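Local structure of piwi domain-containing protein (Vanderwaltozyma polyspora, 5THE) at residues M238-L243 with F295-G300; K279-I284 with C504-G509; A285-S290 with L321-I326; G289-K294 with Q328-G333; G300-Q305 with T500-F505. The protein is the RNA-bound C-terminal lobe of a budding yeast Argonaute, which as a full protein probably cleaves selected RNA targets. One frame throughout, in Å; residues are numbered along the deposited sequence.

Contact 1 of 5, residues M238-L243 with F295-G300; sequences MNLKLL and FTQFPG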
# COMPACT_ATOMS: atom_id res chain seq x y z
N MET A 238 8.66 -8.51 4.89
CA MET A 238 9.99 -8.87 4.44
C MET A 238 9.94 -9.49 3.05
O MET A 238 10.72 -9.12 2.16
CB MET A 238 10.63 -9.85 5.42
CG MET A 238 10.81 -9.28 6.82
SD MET A 238 11.51 -10.55 7.90
CE MET A 238 12.01 -9.56 9.33
N ASN A 239 9.02 -10.44 2.86
CA ASN A 239 8.93 -11.14 1.59
C ASN A 239 8.67 -10.17 0.44
O ASN A 239 9.29 -10.28 -0.62
CB ASN A 239 7.83 -12.20 1.65
CG ASN A 239 7.86 -13.17 0.45
OD1 ASN A 239 6.83 -13.60 -0.02
ND2 ASN A 239 9.03 -13.53 0.01
N LEU A 240 7.78 -9.19 0.66
CA LEU A 240 7.56 -8.16 -0.36
C LEU A 240 8.84 -7.38 -0.65
O LEU A 240 9.19 -7.16 -1.82
CB LEU A 240 6.44 -7.21 0.07
CG LEU A 240 5.04 -7.84 0.12
CD1 LEU A 240 4.02 -6.87 0.73
CD2 LEU A 240 4.59 -8.32 -1.28
N LYS A 241 9.55 -6.95 0.41
CA LYS A 241 10.80 -6.22 0.23
C LYS A 241 11.83 -7.07 -0.51
O LYS A 241 12.63 -6.53 -1.28
CB LYS A 241 11.35 -5.77 1.58
CG LYS A 241 10.60 -4.55 2.11
CD LYS A 241 10.83 -4.36 3.59
CE LYS A 241 10.29 -3.02 4.07
NZ LYS A 241 10.48 -2.88 5.56
N LEU A 242 11.78 -8.38 -0.32
CA LEU A 242 12.59 -9.33 -1.07
C LEU A 242 11.98 -9.69 -2.43
O LEU A 242 12.33 -10.74 -2.99
CB LEU A 242 12.80 -10.59 -0.23
CG LEU A 242 13.70 -10.31 0.97
CD1 LEU A 242 13.47 -11.33 2.10
CD2 LEU A 242 15.15 -10.34 0.50
N LEU A 243 11.08 -8.86 -2.97
CA LEU A 243 10.50 -9.01 -4.30
C LEU A 243 9.57 -10.21 -4.39
O LEU A 243 9.27 -10.67 -5.49
CB LEU A 243 11.58 -9.10 -5.39
CG LEU A 243 12.61 -7.97 -5.37
CD1 LEU A 243 13.58 -8.06 -6.56
CD2 LEU A 243 11.91 -6.63 -5.35
N PHE A 295 -0.03 -7.93 -9.82
CA PHE A 295 -0.38 -6.75 -9.02
C PHE A 295 0.03 -6.91 -7.56
O PHE A 295 -0.58 -6.36 -6.64
CB PHE A 295 -1.86 -6.42 -9.15
CG PHE A 295 -2.27 -6.25 -10.57
CD1 PHE A 295 -2.05 -5.04 -11.23
CD2 PHE A 295 -2.81 -7.32 -11.28
CE1 PHE A 295 -2.41 -4.89 -12.56
CE2 PHE A 295 -3.16 -7.20 -12.63
CZ PHE A 295 -2.97 -5.99 -13.28
N THR A 296 1.11 -7.63 -7.37
CA THR A 296 1.65 -7.98 -6.08
C THR A 296 2.72 -7.00 -5.61
O THR A 296 3.01 -6.91 -4.41
CB THR A 296 2.20 -9.40 -6.22
OG1 THR A 296 1.19 -10.35 -5.82
CG2 THR A 296 3.45 -9.58 -5.48
N GLN A 297 3.30 -6.26 -6.55
CA GLN A 297 4.43 -5.37 -6.29
C GLN A 297 4.10 -3.99 -6.83
O GLN A 297 3.74 -3.85 -8.01
CB GLN A 297 5.68 -5.92 -6.95
CG GLN A 297 6.27 -7.12 -6.23
CD GLN A 297 7.06 -6.69 -5.00
OE1 GLN A 297 7.53 -5.55 -4.92
NE2 GLN A 297 7.19 -7.60 -4.02
N PHE A 298 4.21 -2.98 -5.97
CA PHE A 298 3.93 -1.59 -6.32
C PHE A 298 5.08 -0.69 -5.90
O PHE A 298 4.96 0.10 -4.95
CB PHE A 298 2.63 -1.10 -5.67
CG PHE A 298 1.39 -1.51 -6.39
CD1 PHE A 298 0.88 -2.80 -6.25
CD2 PHE A 298 0.70 -0.61 -7.20
CE1 PHE A 298 -0.27 -3.19 -6.91
CE2 PHE A 298 -0.47 -1.00 -7.87
CZ PHE A 298 -0.94 -2.29 -7.73
N PRO A 299 6.22 -0.76 -6.58
CA PRO A 299 7.27 0.24 -6.32
C PRO A 299 6.77 1.61 -6.72
O PRO A 299 5.83 1.74 -7.51
CB PRO A 299 8.46 -0.22 -7.18
CG PRO A 299 7.86 -1.09 -8.25
CD PRO A 299 6.56 -1.67 -7.69
N GLY A 300 7.40 2.64 -6.16
CA GLY A 300 6.92 3.99 -6.36
C GLY A 300 8.02 5.01 -6.20
O GLY A 300 9.16 4.70 -5.86
O HOH W 1 9.56 -4.84 -3.33

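Contact 2 of 5, residues K279-I284 with C504-G509; sequences KDQNSI and CFFKAG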
# COMPACT_ATOMS: atom_id res chain seq x y z
N LYS A 279 6.23 22.03 10.30
CA LYS A 279 5.36 23.19 10.24
C LYS A 279 5.78 24.09 9.07
O LYS A 279 6.97 24.35 8.87
CB LYS A 279 5.39 23.97 11.55
CG LYS A 279 4.15 24.80 11.77
CD LYS A 279 4.46 26.29 11.92
CE LYS A 279 5.08 26.62 13.27
NZ LYS A 279 5.29 28.10 13.43
N ASP A 280 4.79 24.51 8.28
CA ASP A 280 4.95 25.41 7.15
C ASP A 280 5.76 24.81 6.01
O ASP A 280 6.24 25.54 5.13
CB ASP A 280 5.57 26.74 7.60
CG ASP A 280 4.73 27.45 8.64
OD1 ASP A 280 3.49 27.36 8.57
OD2 ASP A 280 5.32 28.10 9.53
N GLN A 281 5.93 23.50 5.97
CA GLN A 281 6.77 22.90 4.94
C GLN A 281 5.93 22.43 3.75
O GLN A 281 4.71 22.25 3.85
CB GLN A 281 7.58 21.74 5.52
CG GLN A 281 8.60 22.21 6.55
CD GLN A 281 9.42 23.39 6.03
OE1 GLN A 281 10.13 23.27 5.03
NE2 GLN A 281 9.30 24.52 6.70
N ASN A 282 6.61 22.30 2.61
CA ASN A 282 5.96 21.87 1.38
C ASN A 282 5.35 20.49 1.56
O ASN A 282 5.81 19.68 2.37
CB ASN A 282 6.96 21.85 0.22
CG ASN A 282 7.37 23.24 -0.24
OD1 ASN A 282 7.00 24.25 0.36
ND2 ASN A 282 8.14 23.30 -1.32
N SER A 283 4.31 20.22 0.79
CA SER A 283 3.67 18.92 0.84
C SER A 283 4.53 17.88 0.11
O SER A 283 5.47 18.19 -0.63
CB SER A 283 2.27 19.03 0.23
OG SER A 283 1.52 19.97 0.97
N ILE A 284 4.18 16.61 0.34
CA ILE A 284 4.88 15.47 -0.24
C ILE A 284 3.88 14.65 -1.03
O ILE A 284 2.80 14.34 -0.52
CB ILE A 284 5.56 14.60 0.84
CG1 ILE A 284 6.57 15.44 1.61
CG2 ILE A 284 6.22 13.36 0.23
CD1 ILE A 284 7.27 14.71 2.75
N CYS A 504 8.93 10.52 6.92
CA CYS A 504 10.05 10.10 7.76
C CYS A 504 11.37 10.68 7.26
O CYS A 504 12.16 11.22 8.04
CB CYS A 504 10.16 8.57 7.80
SG CYS A 504 8.77 7.74 8.56
N PHE A 505 11.63 10.53 5.96
CA PHE A 505 12.88 11.02 5.40
C PHE A 505 12.99 12.53 5.56
O PHE A 505 14.04 13.05 5.96
CB PHE A 505 13.00 10.65 3.92
CG PHE A 505 12.96 9.18 3.64
CD1 PHE A 505 13.36 8.26 4.59
CD2 PHE A 505 12.54 8.72 2.39
CE1 PHE A 505 13.33 6.89 4.31
CE2 PHE A 505 12.51 7.36 2.10
CZ PHE A 505 12.91 6.45 3.07
N PHE A 506 11.91 13.26 5.25
CA PHE A 506 11.92 14.71 5.38
C PHE A 506 12.21 15.12 6.82
O PHE A 506 13.08 15.97 7.07
CB PHE A 506 10.58 15.28 4.92
CG PHE A 506 10.50 16.79 4.98
CD1 PHE A 506 10.27 17.45 6.18
CD2 PHE A 506 10.62 17.54 3.83
CE1 PHE A 506 10.19 18.82 6.24
CE2 PHE A 506 10.53 18.92 3.88
CZ PHE A 506 10.32 19.56 5.08
N LYS A 507 11.52 14.48 7.76
CA LYS A 507 11.64 14.83 9.17
C LYS A 507 13.02 14.47 9.74
O LYS A 507 13.55 15.21 10.58
CB LYS A 507 10.54 14.14 9.97
CG LYS A 507 9.17 14.80 9.82
CD LYS A 507 8.05 13.93 10.41
CE LYS A 507 8.35 13.48 11.83
NZ LYS A 507 8.23 14.60 12.80
N ALA A 508 13.60 13.35 9.32
CA ALA A 508 14.88 12.94 9.88
C ALA A 508 16.02 13.89 9.51
O ALA A 508 17.04 13.92 10.20
CB ALA A 508 15.25 11.53 9.42
N GLY A 509 15.87 14.66 8.44
CA GLY A 509 16.93 15.54 8.01
C GLY A 509 16.59 17.00 8.21
O GLY A 509 17.39 17.89 7.90

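Contact 3 of 5, residues A285-S290 with L321-I326; sequences ASLVGS and LNRLKI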
# COMPACT_ATOMS: atom_id res chain seq x y z
N ALA A 285 4.22 14.30 -2.27
CA ALA A 285 3.40 13.47 -3.12
C ALA A 285 4.13 12.17 -3.42
O ALA A 285 5.36 12.14 -3.47
CB ALA A 285 3.04 14.17 -4.45
N SER A 286 3.37 11.10 -3.62
CA SER A 286 3.92 9.81 -3.98
C SER A 286 3.11 9.23 -5.13
O SER A 286 1.96 9.59 -5.35
CB SER A 286 3.93 8.84 -2.79
OG SER A 286 2.60 8.51 -2.44
N LEU A 287 3.75 8.35 -5.90
CA LEU A 287 3.10 7.66 -7.00
C LEU A 287 3.67 6.25 -7.04
O LEU A 287 4.88 6.09 -7.26
CB LEU A 287 3.35 8.38 -8.34
CG LEU A 287 2.71 7.67 -9.54
CD1 LEU A 287 1.18 7.76 -9.45
CD2 LEU A 287 3.23 8.20 -10.91
N VAL A 288 2.82 5.24 -6.82
CA VAL A 288 3.23 3.85 -6.91
C VAL A 288 2.59 3.26 -8.15
O VAL A 288 1.57 3.76 -8.65
CB VAL A 288 2.85 3.02 -5.66
CG1 VAL A 288 3.49 3.60 -4.39
CG2 VAL A 288 1.33 2.96 -5.51
N GLY A 289 3.18 2.18 -8.65
CA GLY A 289 2.64 1.54 -9.83
C GLY A 289 2.90 0.05 -9.89
O GLY A 289 3.94 -0.43 -9.43
N SER A 290 1.94 -0.69 -10.44
CA SER A 290 2.11 -2.11 -10.68
C SER A 290 3.04 -2.33 -11.87
O SER A 290 3.35 -1.40 -12.62
CB SER A 290 0.76 -2.76 -10.95
OG SER A 290 0.21 -2.24 -12.15
N LEU A 321 7.98 8.12 -15.32
CA LEU A 321 9.07 7.50 -16.09
C LEU A 321 9.44 6.14 -15.52
O LEU A 321 9.55 5.15 -16.26
CB LEU A 321 10.28 8.43 -16.13
CG LEU A 321 11.57 7.89 -16.78
CD1 LEU A 321 11.32 7.37 -18.20
CD2 LEU A 321 12.67 8.93 -16.78
N ASN A 322 9.64 6.06 -14.21
CA ASN A 322 9.98 4.79 -13.59
C ASN A 322 8.82 3.80 -13.62
O ASN A 322 9.05 2.60 -13.72
CB ASN A 322 10.43 5.00 -12.15
CG ASN A 322 11.80 5.62 -12.08
OD1 ASN A 322 12.56 5.53 -13.03
ND2 ASN A 322 12.11 6.27 -10.96
N ARG A 323 7.57 4.28 -13.49
CA ARG A 323 6.45 3.36 -13.65
C ARG A 323 6.53 2.66 -15.00
O ARG A 323 6.32 1.45 -15.09
CB ARG A 323 5.11 4.09 -13.52
CG ARG A 323 5.08 5.18 -12.43
CD ARG A 323 4.85 4.60 -11.05
NE ARG A 323 5.97 3.80 -10.55
CZ ARG A 323 7.12 4.32 -10.14
NH1 ARG A 323 7.31 5.63 -10.22
NH2 ARG A 323 8.09 3.54 -9.68
N LEU A 324 6.86 3.41 -16.05
CA LEU A 324 6.93 2.81 -17.38
C LEU A 324 8.14 1.90 -17.51
O LEU A 324 8.04 0.80 -18.06
CB LEU A 324 6.99 3.91 -18.45
CG LEU A 324 5.75 4.79 -18.61
CD1 LEU A 324 6.00 5.84 -19.68
CD2 LEU A 324 4.57 3.93 -18.97
N LYS A 325 9.30 2.35 -17.02
CA LYS A 325 10.52 1.55 -17.13
C LYS A 325 10.37 0.21 -16.45
O LYS A 325 10.75 -0.83 -17.00
CB LYS A 325 11.71 2.31 -16.52
CG LYS A 325 12.32 3.38 -17.40
CD LYS A 325 13.39 4.15 -16.60
CE LYS A 325 14.30 4.95 -17.51
NZ LYS A 325 15.39 5.65 -16.75
N ILE A 326 9.84 0.21 -15.23
CA ILE A 326 9.70 -1.04 -14.49
C ILE A 326 8.67 -1.93 -15.16
O ILE A 326 8.89 -3.14 -15.32
CB ILE A 326 9.33 -0.76 -13.02
CG1 ILE A 326 10.43 0.10 -12.37
CG2 ILE A 326 9.16 -2.07 -12.27
CD1 ILE A 326 10.08 0.60 -10.96
O HOH W 2 6.26 0.98 -10.56
O HOH W 3 5.56 0.08 -12.79

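Contact 4 of 5, residues G289-K294 with Q328-G333; sequences GSYDDK and QKHNNG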
# COMPACT_ATOMS: atom_id res chain seq x y z
N GLY A 289 3.18 2.18 -8.65
CA GLY A 289 2.64 1.54 -9.83
C GLY A 289 2.90 0.05 -9.89
O GLY A 289 3.94 -0.43 -9.43
N SER A 290 1.94 -0.69 -10.44
CA SER A 290 2.11 -2.11 -10.68
C SER A 290 3.04 -2.33 -11.87
O SER A 290 3.35 -1.40 -12.62
CB SER A 290 0.76 -2.76 -10.95
OG SER A 290 0.21 -2.24 -12.15
N TYR A 291 3.47 -3.57 -12.06
CA TYR A 291 4.27 -3.86 -13.23
C TYR A 291 3.99 -5.19 -13.91
O TYR A 291 4.67 -5.49 -14.90
CB TYR A 291 5.78 -3.77 -12.91
CG TYR A 291 6.32 -4.70 -11.85
CD1 TYR A 291 6.23 -6.09 -11.96
CD2 TYR A 291 6.99 -4.19 -10.75
CE1 TYR A 291 6.76 -6.93 -11.00
CE2 TYR A 291 7.54 -5.02 -9.80
CZ TYR A 291 7.42 -6.38 -9.92
OH TYR A 291 7.95 -7.18 -8.95
N ASP A 292 3.04 -6.00 -13.44
CA ASP A 292 2.69 -7.19 -14.21
C ASP A 292 1.23 -7.54 -13.94
O ASP A 292 0.47 -6.75 -13.36
CB ASP A 292 3.65 -8.35 -13.91
CG ASP A 292 3.60 -8.84 -12.47
OD1 ASP A 292 2.65 -8.53 -11.72
OD2 ASP A 292 4.55 -9.56 -12.09
N ASP A 293 0.83 -8.74 -14.36
CA ASP A 293 -0.55 -9.17 -14.24
C ASP A 293 -0.86 -9.81 -12.89
O ASP A 293 -1.96 -10.32 -12.70
CB ASP A 293 -0.91 -10.12 -15.39
CG ASP A 293 -0.11 -11.43 -15.38
OD1 ASP A 293 0.81 -11.59 -14.55
OD2 ASP A 293 -0.41 -12.29 -16.22
N LYS A 294 0.07 -9.77 -11.94
CA LYS A 294 -0.21 -10.26 -10.59
C LYS A 294 -0.53 -9.15 -9.60
O LYS A 294 -1.22 -9.41 -8.61
CB LYS A 294 0.98 -11.09 -10.07
CG LYS A 294 1.33 -12.27 -10.95
CD LYS A 294 0.08 -13.11 -11.25
CE LYS A 294 0.39 -14.30 -12.17
NZ LYS A 294 -0.86 -15.10 -12.41
N GLN A 328 7.95 -2.04 -18.25
CA GLN A 328 8.51 -2.55 -19.50
C GLN A 328 9.44 -3.74 -19.25
O GLN A 328 9.44 -4.70 -20.03
CB GLN A 328 9.24 -1.43 -20.22
CG GLN A 328 9.97 -1.90 -21.47
CD GLN A 328 10.57 -0.75 -22.22
OE1 GLN A 328 11.24 0.10 -21.63
NE2 GLN A 328 10.28 -0.67 -23.51
N LYS A 329 10.24 -3.68 -18.18
CA LYS A 329 11.17 -4.77 -17.88
C LYS A 329 10.43 -6.07 -17.60
O LYS A 329 10.96 -7.15 -17.89
CB LYS A 329 12.05 -4.42 -16.69
CG LYS A 329 12.94 -3.20 -16.88
CD LYS A 329 13.92 -3.05 -15.71
CE LYS A 329 14.25 -1.59 -15.41
NZ LYS A 329 15.00 -0.91 -16.50
N HIS A 330 9.21 -6.00 -17.08
CA HIS A 330 8.45 -7.19 -16.73
C HIS A 330 7.47 -7.63 -17.81
O HIS A 330 6.76 -8.61 -17.61
CB HIS A 330 7.71 -6.96 -15.41
CG HIS A 330 8.62 -6.95 -14.21
ND1 HIS A 330 9.28 -5.82 -13.79
CD2 HIS A 330 9.01 -7.95 -13.39
CE1 HIS A 330 10.02 -6.12 -12.74
NE2 HIS A 330 9.88 -7.40 -12.48
N ASN A 331 7.41 -6.92 -18.94
CA ASN A 331 6.47 -7.27 -20.00
C ASN A 331 7.19 -7.28 -21.36
O ASN A 331 6.67 -6.79 -22.38
CB ASN A 331 5.27 -6.33 -19.98
CG ASN A 331 4.44 -6.49 -18.70
OD1 ASN A 331 3.58 -7.37 -18.62
ND2 ASN A 331 4.72 -5.66 -17.69
N ASN A 332 8.39 -7.86 -21.39
CA ASN A 332 9.13 -8.10 -22.63
C ASN A 332 9.20 -6.85 -23.52
O ASN A 332 8.92 -6.91 -24.72
CB ASN A 332 8.51 -9.26 -23.41
CG ASN A 332 8.53 -10.54 -22.63
OD1 ASN A 332 9.55 -10.94 -22.09
ND2 ASN A 332 7.38 -11.19 -22.55
N GLY A 333 9.56 -5.72 -22.92
CA GLY A 333 9.78 -4.51 -23.70
C GLY A 333 8.53 -3.73 -24.07
O GLY A 333 8.65 -2.67 -24.68
O HOH W 4 2.86 -9.25 -16.93

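Contact 5 of 5, residues G300-Q305 with T500-F505; sequences GDYMLQ and TRATCF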
# COMPACT_ATOMS: atom_id res chain seq x y z
N GLY A 300 7.40 2.64 -6.16
CA GLY A 300 6.92 3.99 -6.36
C GLY A 300 8.02 5.01 -6.20
O GLY A 300 9.16 4.70 -5.86
N ASP A 301 7.66 6.25 -6.49
CA ASP A 301 8.52 7.39 -6.28
C ASP A 301 7.77 8.43 -5.47
O ASP A 301 6.54 8.44 -5.44
CB ASP A 301 9.00 7.98 -7.60
CG ASP A 301 10.07 7.13 -8.25
OD1 ASP A 301 11.10 6.88 -7.59
OD2 ASP A 301 9.86 6.70 -9.40
N TYR A 302 8.52 9.29 -4.79
CA TYR A 302 7.95 10.44 -4.10
C TYR A 302 8.67 11.70 -4.55
O TYR A 302 9.78 11.64 -5.09
CB TYR A 302 8.04 10.30 -2.57
CG TYR A 302 9.46 10.09 -2.12
CD1 TYR A 302 10.36 11.16 -2.05
CD2 TYR A 302 9.91 8.82 -1.80
CE1 TYR A 302 11.67 10.96 -1.68
CE2 TYR A 302 11.22 8.62 -1.42
CZ TYR A 302 12.10 9.68 -1.36
OH TYR A 302 13.40 9.43 -0.97
N MET A 303 8.05 12.85 -4.31
CA MET A 303 8.73 14.12 -4.54
C MET A 303 8.14 15.16 -3.61
O MET A 303 7.02 15.03 -3.11
CB MET A 303 8.59 14.58 -6.00
CG MET A 303 7.15 14.82 -6.40
SD MET A 303 7.08 15.26 -8.14
CE MET A 303 5.33 15.44 -8.35
N LEU A 304 8.93 16.19 -3.35
CA LEU A 304 8.48 17.33 -2.58
C LEU A 304 7.64 18.23 -3.48
O LEU A 304 8.04 18.52 -4.60
CB LEU A 304 9.67 18.11 -2.02
CG LEU A 304 9.34 19.10 -0.92
CD1 LEU A 304 8.82 18.38 0.32
CD2 LEU A 304 10.57 19.93 -0.58
N GLN A 305 6.47 18.64 -3.00
CA GLN A 305 5.64 19.56 -3.76
C GLN A 305 6.27 20.95 -3.77
O GLN A 305 7.25 21.23 -3.08
CB GLN A 305 4.23 19.64 -3.18
CG GLN A 305 3.42 18.36 -3.33
CD GLN A 305 2.60 18.38 -4.60
OE1 GLN A 305 3.10 18.07 -5.69
NE2 GLN A 305 1.33 18.74 -4.47
N THR A 500 3.96 8.52 3.78
CA THR A 500 4.36 8.52 5.18
C THR A 500 5.84 8.23 5.32
O THR A 500 6.53 8.89 6.10
CB THR A 500 3.52 7.50 5.95
OG1 THR A 500 2.16 7.91 5.88
CG2 THR A 500 3.95 7.41 7.44
N ARG A 501 6.36 7.27 4.55
CA ARG A 501 7.79 6.99 4.63
C ARG A 501 8.60 8.17 4.12
O ARG A 501 9.66 8.50 4.68
CB ARG A 501 8.14 5.72 3.85
CG ARG A 501 9.65 5.42 3.85
CD ARG A 501 10.18 5.23 5.29
NE ARG A 501 9.28 4.35 6.02
CZ ARG A 501 9.30 3.02 5.91
NH1 ARG A 501 10.21 2.44 5.14
NH2 ARG A 501 8.41 2.29 6.56
N ALA A 502 8.14 8.82 3.05
CA ALA A 502 8.83 10.01 2.56
C ALA A 502 8.84 11.12 3.61
O ALA A 502 9.81 11.87 3.71
CB ALA A 502 8.19 10.48 1.26
N THR A 503 7.77 11.20 4.41
CA THR A 503 7.72 12.14 5.53
C THR A 503 8.78 11.81 6.58
O THR A 503 9.46 12.71 7.09
CB THR A 503 6.32 12.15 6.13
OG1 THR A 503 5.37 12.51 5.11
CG2 THR A 503 6.21 13.12 7.28
N CYS A 504 8.93 10.52 6.92
CA CYS A 504 10.05 10.10 7.76
C CYS A 504 11.37 10.68 7.26
O CYS A 504 12.16 11.22 8.04
CB CYS A 504 10.16 8.57 7.80
SG CYS A 504 8.77 7.74 8.56
N PHE A 505 11.63 10.53 5.96
CA PHE A 505 12.88 11.02 5.40
C PHE A 505 12.99 12.53 5.56
O PHE A 505 14.04 13.05 5.96
CB PHE A 505 13.00 10.65 3.92
CG PHE A 505 12.96 9.18 3.64
CD1 PHE A 505 13.36 8.26 4.59
CD2 PHE A 505 12.54 8.72 2.39
CE1 PHE A 505 13.33 6.89 4.31
CE2 PHE A 505 12.51 7.36 2.10
CZ PHE A 505 12.91 6.45 3.07

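Contact 1 of 5, residues M238-L243 with F295-G300
Leu240 O, at the C-terminal end of helix 228-241, accepts from three donors: Gln297 NE2, Leu243 N and a water. Gln297 NE2 donates to Leu240 O at 3.0 Å. The bond is fairly straight, 162° at the hydrogen. It lies in the carbonyl plane, on a lone pair, and close to the amide plane of Gln297. Leu243 N gives the same oxygen a bond of 2.8 Å from within the helix end. The water donates to Leu240 O and also to Gln297 OE1, at 2.7 Å from the latter. Both ends of the amide are thus tied to one carbonyl, which fixes its rotation. The Gln297 chain reaches there by bending at chi2 (-79°). NE2 has a further acceptor in Gly244 O. Beside the polar bonds, Leu240 and Gln297 run past each other in opposite directions. Leu240 CD2 lies 3.8 Å from Thr296 O and packs against the amide nitrogen. The loop before strand 300-305 thus meets the helix end through a buried amide. Nearby, Lys241 packs on a phosphate of the bound RNA. The helix end itself is a Schellman motif, with Leu243 as its positive-phi C-prime residue.

Contact 2 of 5, residues K279-I284 with C504-G509
Phe506 CG stands anti to the backbone N (chi1 -179°), which swings the ring out from helix 490-515 to Gln281 and Ile284. Gln281 CB and CG lie at the CZ end of the ring, and the bend at chi2 (-49°) turns the amide back toward Lys279 O. Phe506 CZ is 3.5 Å from Gln281 CG. The methylene comes at the ring edge, near its plane, and not over a face. The two side chains cross at about a right angle. Gln281 OE1 also lies at this edge, in the ring plane, 3.7 Å from Phe506 CZ. Gln281 NE2 donates to Lys279 O at 3.2 Å, and the bond is nearly in the amide plane. This holds the amide in place while CB and CG of Gln281 pack at the ring edge. At the root of the aromatic side chain, Ile284 CD1 meets Phe506 CB at 4.0 Å. The contact is mainly apolar, with the ring reaching across from the helix to the strand. Leu304 of strand 300-305 also touches Phe506, and Phe510, one turn further on, meets its ring. Pro277 and Glu278 line it from the loop before strand 282-289. Ile284 packs in addition on Ala502 and Thr503 of the same helix. Helix 490-515 thus lies against strand 282-289 near Ile284 and against its neighbour, strand 300-305.

Contact 3 of 5, residues A285-S290 with L321-I326
Leu287 meets the aliphatic part of Arg323: its CD2 is 3.9 Å from Arg323 CG. The two side chains run past each other in opposite directions. Leu287 CG is anti to its own N (chi1 179°), and its CD2 lies alongside the first carbons of the arginine. The carbonyl of Leu287 meets the other end of the same side chain. Leu287 O sits over one face of the guanidinium, toward its rim, 3.9 Å from Arg323 NH1. At Val288 the backbone does the touching, its C 3.9 Å from Arg323 CD. Gly289 comes next; its CA and that of Arg323 are the nearest pair across the two segments. Its N is 3.7 Å from Arg323 NE, and a side chain at this position would run into Arg323 CD. A water bridges Gly289 O and Arg323 NE, accepting from Arg323 NE at 2.8 Å, at the guanidinium edge and in its plane. At Ser290 a second water lies 2.7 Å from Ser290 O and also meets Arg323 O. The bends at chi2 and chi3 of the arginine lay CD, NE and the guanidinium along Leu287 to Gly289. Its charge is paired outside the two segments, where Arg323 NH1 forms a salt bridge with Asp301 OD2 of strand 300-305. Strand and helix run nearly parallel here, at 13°, with axes 8.6 Å apart. Helix 490-515 touches Ser286 and Val288, while Leu287 and Arg323 both reach Leu269 of strand 264-274. On the helix, Leu321 and Leu324 pack against helix 351-373. Strand 282-289 is flanked in its sheet by strands 264-274 and 300-305.

Contact 4 of 5, residues G289-K294 with Q328-G333
The loop after strand 282-289 meets the end of helix 320-329 most closely at Asp292 and His330, whose CA atoms are 6.3 Å apart. The Tyr291 and His330 side chains form a face-to-face stack. Their centroids are 3.7 Å apart and the planes are tilted by 13°. Tyr291 CE1 lies over the centre of the imidazole, and His330 CE1 over the centre of the phenol ring. Tyr291 takes the crowded position between N and carbonyl carbon (chi1 60°), which puts its ring over the histidine. Beside the stack, Asn331 ND2 donates to Tyr291 O at 2.8 Å in a bent bond (135° at the hydrogen), tilted out of the carbonyl plane. ND2 also bonds to Tyr327 O. The oxygen of the same amide, Asn331 OD1, accepts from a water at 2.6 Å, which reaches Asp293 N only weakly. Asp292 OD1 accepts from Lys294 N, an Asx turn. Replacing Tyr291 with a serine would probably leave the His330 ring without its flat cover on that side. Ring stacking and one hydrogen bond from the Asn331 amide thus join loop to helix end. His330 ND1 bonds to the carbonyl Ile326 O, which fixes the imidazole and means that ND1 probably carries a proton.

Contact 5 of 5, residues G300-Q305 with T500-F505
Tyr302 OH, the polar atom of this contact, is hydrogen-bonded to Pro536 O and lies 3.5 Å from Phe505 CD2. Tyr302 carries the contact with helix 490-515. Ala502 CB lies over one face of its ring, offset toward the rim, 3.6 Å from Tyr302 CG. This is a CH-pi contact, with the methyl 4.0 Å from the ring centroid and 26° off the normal. The tyrosine ring is set there by chi1 of 56°, between the backbone N and the carbonyl carbon. In the Piwi domain, which belongs to the RNase H-like clan, this joins a strand of the central sheet to a helix packed on its face. Further out, the side chains of Tyr302 and Phe505 cross at about a right angle, and their ring planes are 57° apart. Replacing Tyr302 with an alanine would probably open a gap over Ala502 and beside Phe505, and leave Pro536 O without the hydroxyl that now bonds to it. Arg501 O sits over the centre of the Phe505 ring. The Arg501 side chain turns to Asp208 in a salt bridge, and makes a long, weak ion pair with an RNA phosphate.

The five contacts lie within the Piwi domain and centre on the hairpin of strands 282-289 and 300-305. Contacts 2 and 5 place helix 490-515 against it, with centres 8 Å apart. Contacts 3 and 4 join it to helix 320-329, with centres 11 Å apart, and Ile326 of contact 3 packs on Tyr291 of contact 4. Contact 1 takes the loop between the strands to helix 228-241, and Gln297 CG there lies 3.2 Å from Tyr291 OH. Asp301 ties contact 5 to contact 3 through Asn322 and Arg323. The bound RNA is nearest contacts 5 and 1, about 3 and 4 Å away by nearest atoms, and about 17 Å from contact 4.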